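Local coordinates for protein AgaA (Rhizobium radiobacter, PDB 6HLX) that binds the opine agropinic acid as the periplasmic solute-binding protein of an ABC transporter that imports it, at residues A[205-210]-A[223-228]; A[250-255]-A[320-325]. All blocks are in the same frame, centred on the assembly; numbering follows the deposited sequence.

Interaction 1: A[205-210]-A[223-228]; sequences ALKSGD and ADIAKG
A salt bridge joins Lys207, late in helix 199-207, to Asp224 of helix 222-227. Both helices pack on the seven-stranded mixed sheet of one lobe of the periplasmic-binding-protein fold. Shortly after Lys207, Gly209 has positive phi and makes a Schellman motif with the last turn, with Asp210 N bonded to Ala205 O. Along 223-228, Asp224 is the first residue to touch. Its CG is anti to the backbone N (chi1 179°), which sends the carboxylate toward Lys207. NZ of Lys207 gives a hydrogen bond of 2.8 Å to Asp224 OD2. It approaches from above the carboxylate plane, 44° out of it. Extended beyond CG, the lysine chain reaches across from its helix to the carboxylate. Its CE also lies 3.2 Å from the same OD2. Ile225 follows, on the buried side of its helix. Its CG1 sits 4.2 Å from CE of Lys207, so the aliphatic part of the lysine has an apolar neighbour on the sheet side of the ion pair. Ile225 and Leu206 both rest on Ala457 of strand 456-459. Gly228 also has positive phi, and its N makes a weak bond of 3.2 Å to Ile225 O.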
loop_
_atom_site.group_PDB
_atom_site.type_symbol
_atom_site.label_atom_id
_atom_site.label_comp_id
_atom_site.label_asym_id
_atom_site.label_seq_id
_atom_site.Cartn_x
_atom_site.Cartn_y
_atom_site.Cartn_z
ATOM N N ALA A 205 10.371 22.354 -6.180
ATOM C CA ALA A 205 11.581 21.694 -6.688
ATOM C C ALA A 205 11.376 21.249 -8.140
ATOM O O ALA A 205 12.308 21.356 -8.939
ATOM C CB ALA A 205 11.932 20.491 -5.829
ATOM N N LEU A 206 10.167 20.751 -8.481
ATOM C CA LEU A 206 9.889 20.379 -9.868
ATOM C C LEU A 206 9.809 21.624 -10.773
ATOM O O LEU A 206 10.456 21.677 -11.824
ATOM C CB LEU A 206 8.583 19.574 -9.986
ATOM C CG LEU A 206 8.351 19.016 -11.416
ATOM C CD1 LEU A 206 9.260 17.799 -11.706
ATOM C CD2 LEU A 206 6.888 18.737 -11.651
ATOM N N LYS A 207 9.021 22.615 -10.367
ATOM C CA LYS A 207 8.825 23.825 -11.178
ATOM C C LYS A 207 10.088 24.659 -11.358
ATOM O O LYS A 207 10.241 25.306 -12.390
ATOM C CB LYS A 207 7.716 24.688 -10.600
ATOM C CG LYS A 207 6.324 24.084 -10.694
ATOM C CD LYS A 207 5.317 25.111 -10.245
ATOM C CE LYS A 207 3.935 24.548 -10.174
ATOM N NZ LYS A 207 3.127 25.263 -9.149
ATOM N N SER A 208 10.983 24.666 -10.362
ATOM C CA SER A 208 12.216 25.465 -10.439
ATOM C C SER A 208 13.345 24.694 -11.140
ATOM O O SER A 208 14.409 25.260 -11.399
ATOM C CB SER A 208 12.629 25.933 -9.047
ATOM O OG SER A 208 13.113 24.835 -8.291
ATOM N N GLY A 209 13.100 23.422 -11.439
ATOM C CA GLY A 209 14.030 22.545 -12.144
ATOM C C GLY A 209 15.099 21.883 -11.296
ATOM O O GLY A 209 16.156 21.529 -11.820
ATOM N N ASP A 210 14.847 21.705 -9.994
ATOM C CA ASP A 210 15.777 21.022 -9.092
ATOM C C ASP A 210 15.624 19.496 -9.124
ATOM O O ASP A 210 16.572 18.797 -8.763
ATOM C CB ASP A 210 15.601 21.510 -7.654
ATOM C CG ASP A 210 15.993 22.960 -7.428
ATOM O OD1 ASP A 210 16.896 23.447 -8.138
ATOM O OD2 ASP A 210 15.413 23.595 -6.527
ATOM N N ALA A 223 -3.591 21.009 -11.761
ATOM C CA ALA A 223 -3.937 21.726 -13.005
ATOM C C ALA A 223 -2.770 22.506 -13.595
ATOM O O ALA A 223 -2.504 22.374 -14.796
ATOM C CB ALA A 223 -5.125 22.649 -12.780
ATOM N N ASP A 224 -2.065 23.301 -12.763
ATOM C CA ASP A 224 -0.890 24.088 -13.171
ATOM C C ASP A 224 0.184 23.159 -13.739
ATOM O O ASP A 224 0.777 23.464 -14.769
ATOM C CB ASP A 224 -0.344 24.863 -11.946
ATOM C CG ASP A 224 0.895 25.741 -12.130
ATOM O OD1 ASP A 224 1.309 25.968 -13.294
ATOM O OD2 ASP A 224 1.431 26.224 -11.112
ATOM N N ILE A 225 0.433 22.021 -13.068
ATOM C CA ILE A 225 1.445 21.068 -13.519
ATOM C C ILE A 225 1.041 20.410 -14.851
ATOM O O ILE A 225 1.876 20.318 -15.755
ATOM C CB ILE A 225 1.774 20.058 -12.395
ATOM C CG1 ILE A 225 2.613 20.761 -11.293
ATOM C CG2 ILE A 225 2.491 18.810 -12.956
ATOM C CD1 ILE A 225 2.719 20.048 -9.973
ATOM N N ALA A 226 -0.240 19.983 -14.977
ATOM C CA ALA A 226 -0.741 19.331 -16.199
ATOM C C ALA A 226 -0.613 20.240 -17.427
ATOM O O ALA A 226 -0.296 19.741 -18.504
ATOM C CB ALA A 226 -2.186 18.873 -16.019
ATOM N N LYS A 227 -0.841 21.569 -17.247
ATOM C CA LYS A 227 -0.748 22.608 -18.287
ATOM C C LYS A 227 0.658 22.681 -18.886
ATOM O O LYS A 227 0.797 22.838 -20.101
ATOM C CB LYS A 227 -1.103 23.990 -17.703
ATOM C CG LYS A 227 -2.572 24.364 -17.785
ATOM C CD LYS A 227 -2.815 25.797 -17.281
ATOM C CE LYS A 227 -2.679 26.856 -18.358
ATOM N NZ LYS A 227 -3.912 26.973 -19.186
ATOM N N GLY A 228 1.683 22.612 -18.031
ATOM C CA GLY A 228 3.069 22.668 -18.483
ATOM C C GLY A 228 3.452 24.039 -19.004
ATOM O O GLY A 228 3.114 25.042 -18.367
#

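Interaction 2: A[250-255]-A[320-325]; sequences EPFSKP and NGFEVR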
loop_
_atom_site.group_PDB
_atom_site.type_symbol
_atom_site.label_atom_id
_atom_site.label_comp_id
_atom_site.label_asym_id
_atom_site.label_seq_id
_atom_site.Cartn_x
_atom_site.Cartn_y
_atom_site.Cartn_z
ATOM N N GLU A 250 -13.926 0.946 23.311
ATOM C CA GLU A 250 -15.296 0.466 23.508
ATOM C C GLU A 250 -16.348 1.021 22.493
ATOM O O GLU A 250 -16.970 0.181 21.843
ATOM C CB GLU A 250 -15.764 0.641 24.957
ATOM C CG GLU A 250 -17.064 -0.103 25.227
ATOM C CD GLU A 250 -17.341 -0.535 26.655
ATOM O OE1 GLU A 250 -16.576 -0.151 27.570
ATOM O OE2 GLU A 250 -18.336 -1.270 26.857
ATOM N N PRO A 251 -16.550 2.344 22.275
ATOM C CA PRO A 251 -17.550 2.772 21.267
ATOM C C PRO A 251 -17.326 2.167 19.866
ATOM O O PRO A 251 -18.286 1.812 19.181
ATOM C CB PRO A 251 -17.376 4.304 21.241
ATOM C CG PRO A 251 -16.890 4.637 22.609
ATOM C CD PRO A 251 -15.959 3.518 22.959
ATOM N N PHE A 252 -16.056 1.978 19.476
ATOM C CA PHE A 252 -15.700 1.443 18.149
ATOM C C PHE A 252 -15.827 -0.072 18.022
ATOM O O PHE A 252 -15.518 -0.613 16.968
ATOM C CB PHE A 252 -14.291 1.910 17.750
ATOM C CG PHE A 252 -14.179 3.399 17.546
ATOM C CD1 PHE A 252 -15.302 4.168 17.250
ATOM C CD2 PHE A 252 -12.939 4.023 17.565
ATOM C CE1 PHE A 252 -15.196 5.548 17.071
ATOM C CE2 PHE A 252 -12.830 5.394 17.352
ATOM C CZ PHE A 252 -13.954 6.144 17.092
ATOM N N SER A 253 -16.234 -0.761 19.097
ATOM C CA SER A 253 -16.478 -2.202 19.031
ATOM C C SER A 253 -17.907 -2.413 18.529
ATOM O O SER A 253 -18.310 -3.552 18.297
ATOM C CB SER A 253 -16.342 -2.829 20.416
ATOM O OG SER A 253 -17.401 -2.442 21.275
ATOM N N LYS A 254 -18.682 -1.310 18.400
ATOM C CA LYS A 254 -20.095 -1.356 18.034
ATOM C C LYS A 254 -20.385 -1.010 16.578
ATOM O O LYS A 254 -20.141 0.126 16.176
ATOM C CB LYS A 254 -20.935 -0.463 18.973
ATOM C CG LYS A 254 -20.812 -0.873 20.435
ATOM C CD LYS A 254 -21.385 0.155 21.381
ATOM C CE LYS A 254 -21.085 -0.166 22.834
ATOM N NZ LYS A 254 -21.692 -1.452 23.274
ATOM N N PRO A 255 -20.964 -1.937 15.782
ATOM C CA PRO A 255 -21.324 -1.587 14.391
ATOM C C PRO A 255 -22.188 -0.319 14.266
ATOM O O PRO A 255 -22.008 0.427 13.303
ATOM C CB PRO A 255 -22.073 -2.839 13.904
ATOM C CG PRO A 255 -21.442 -3.958 14.697
ATOM C CD PRO A 255 -21.307 -3.348 16.075
ATOM N N ASN A 320 -25.230 11.261 24.535
ATOM C CA ASN A 320 -24.463 12.498 24.667
ATOM C C ASN A 320 -23.123 12.407 23.949
ATOM O O ASN A 320 -22.275 13.268 24.153
ATOM C CB ASN A 320 -24.257 12.825 26.150
ATOM C CG ASN A 320 -25.558 12.932 26.910
ATOM O OD1 ASN A 320 -25.776 12.246 27.915
ATOM N ND2 ASN A 320 -26.457 13.777 26.425
ATOM N N GLY A 321 -22.948 11.380 23.116
ATOM C CA GLY A 321 -21.709 11.160 22.376
ATOM C C GLY A 321 -20.590 10.692 23.281
ATOM O O GLY A 321 -20.846 10.061 24.314
ATOM N N PHE A 322 -19.335 11.004 22.909
ATOM C CA PHE A 322 -18.154 10.606 23.679
ATOM C C PHE A 322 -16.945 11.389 23.200
ATOM O O PHE A 322 -17.015 12.047 22.153
ATOM C CB PHE A 322 -17.886 9.075 23.549
ATOM C CG PHE A 322 -17.790 8.548 22.127
ATOM C CD1 PHE A 322 -16.583 8.584 21.434
ATOM C CD2 PHE A 322 -18.905 8.011 21.490
ATOM C CE1 PHE A 322 -16.490 8.095 20.115
ATOM C CE2 PHE A 322 -18.819 7.532 20.177
ATOM C CZ PHE A 322 -17.613 7.580 19.494
ATOM N N GLU A 323 -15.826 11.274 23.935
ATOM C CA GLU A 323 -14.560 11.912 23.559
ATOM C C GLU A 323 -13.662 10.852 22.919
ATOM O O GLU A 323 -13.656 9.694 23.350
ATOM C CB GLU A 323 -13.866 12.513 24.788
ATOM C CG GLU A 323 -14.709 13.543 25.530
ATOM C CD GLU A 323 -14.072 14.206 26.738
ATOM O OE1 GLU A 323 -14.586 15.269 27.159
ATOM O OE2 GLU A 323 -13.069 13.671 27.269
ATOM N N VAL A 324 -12.887 11.241 21.887
ATOM C CA VAL A 324 -12.021 10.301 21.194
ATOM C C VAL A 324 -10.866 11.063 20.554
ATOM O O VAL A 324 -10.991 12.256 20.300
ATOM C CB VAL A 324 -12.840 9.486 20.134
ATOM C CG1 VAL A 324 -13.407 10.386 19.043
ATOM C CG2 VAL A 324 -12.043 8.327 19.533
ATOM N N ARG A 325 -9.782 10.361 20.241
ATOM C CA ARG A 325 -8.651 10.954 19.549
ATOM C C ARG A 325 -8.536 10.345 18.163
ATOM O O ARG A 325 -8.642 9.126 18.026
ATOM C CB ARG A 325 -7.347 10.722 20.321
ATOM C CG ARG A 325 -7.357 11.307 21.746
ATOM C CD ARG A 325 -5.947 11.481 22.283
ATOM N NE ARG A 325 -5.245 12.587 21.625
ATOM C CZ ARG A 325 -5.242 13.846 22.057
ATOM N NH1 ARG A 325 -5.904 14.182 23.158
ATOM N NH2 ARG A 325 -4.575 14.780 21.389
#
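The carbonyl O of Glu250, just before the Pro251 that packs on Phe322, is gripped by two donors of Ser253. The backbone N donates at 3.0 Å. The hydroxyl OG donates at 2.7 Å, in the carbonyl plane and with a C=O...donor angle of 148°. Together they tie the short 3-10 turn 250-253 closed, and this turn carries Pro251 and Phe252 to the strand. The contact itself is apolar. Pro251 lies over one face of the Phe322 ring, and its CB is 3.8 Å from the ring centroid in a CH-pi contact. CG of the proline reaches the root of the ring, 4.0 Å from Phe322 CG. CG of Phe322 stands between its backbone N and carbonyl carbon (chi1 53°), and a chi2 of 86° turns a ring face to the proline. Phe252 meets the far end of this ring obliquely, CE1 to Phe322 CZ 4.0 Å. On the other side of its CZ, CE2 of Phe252 touches CG2 of Val324 at 3.7 Å. CB of Val324 lies at the edge of the Phe322 ring, in its plane. Phe322 and Val324, two residues apart, both point their CB toward the turn and present one apolar surface. Phe245, Phe249 and Phe374 also meet the Phe252 ring, and Val257 and Ile261 of helix 255-264 add to its packing. This is an aromatic core between the six-stranded mixed sheet and a helix, as found in an alpha/beta lobe of a periplasmic binding protein.

Interactions 1 and 2 lie far apart, with centres 44 Å from each other and nearest atoms about 32 Å apart. They follow in series along the chain and belong to different sheets of the binding protein. Interaction 1 is a charged bridge near the surface; interaction 2 is buried and apolar. The side chain of Phe252 is about 14 Å from the bound agropinic acid. A zinc site of Asp212, His488 and His490 lies near interaction 1: the side chain of Lys207 is about 12 Å from that of Asp212, and Gly209 O is hydrogen-bonded to His490 ND1. The two histidines lie in a C-terminal histidine run, probably a purification tag.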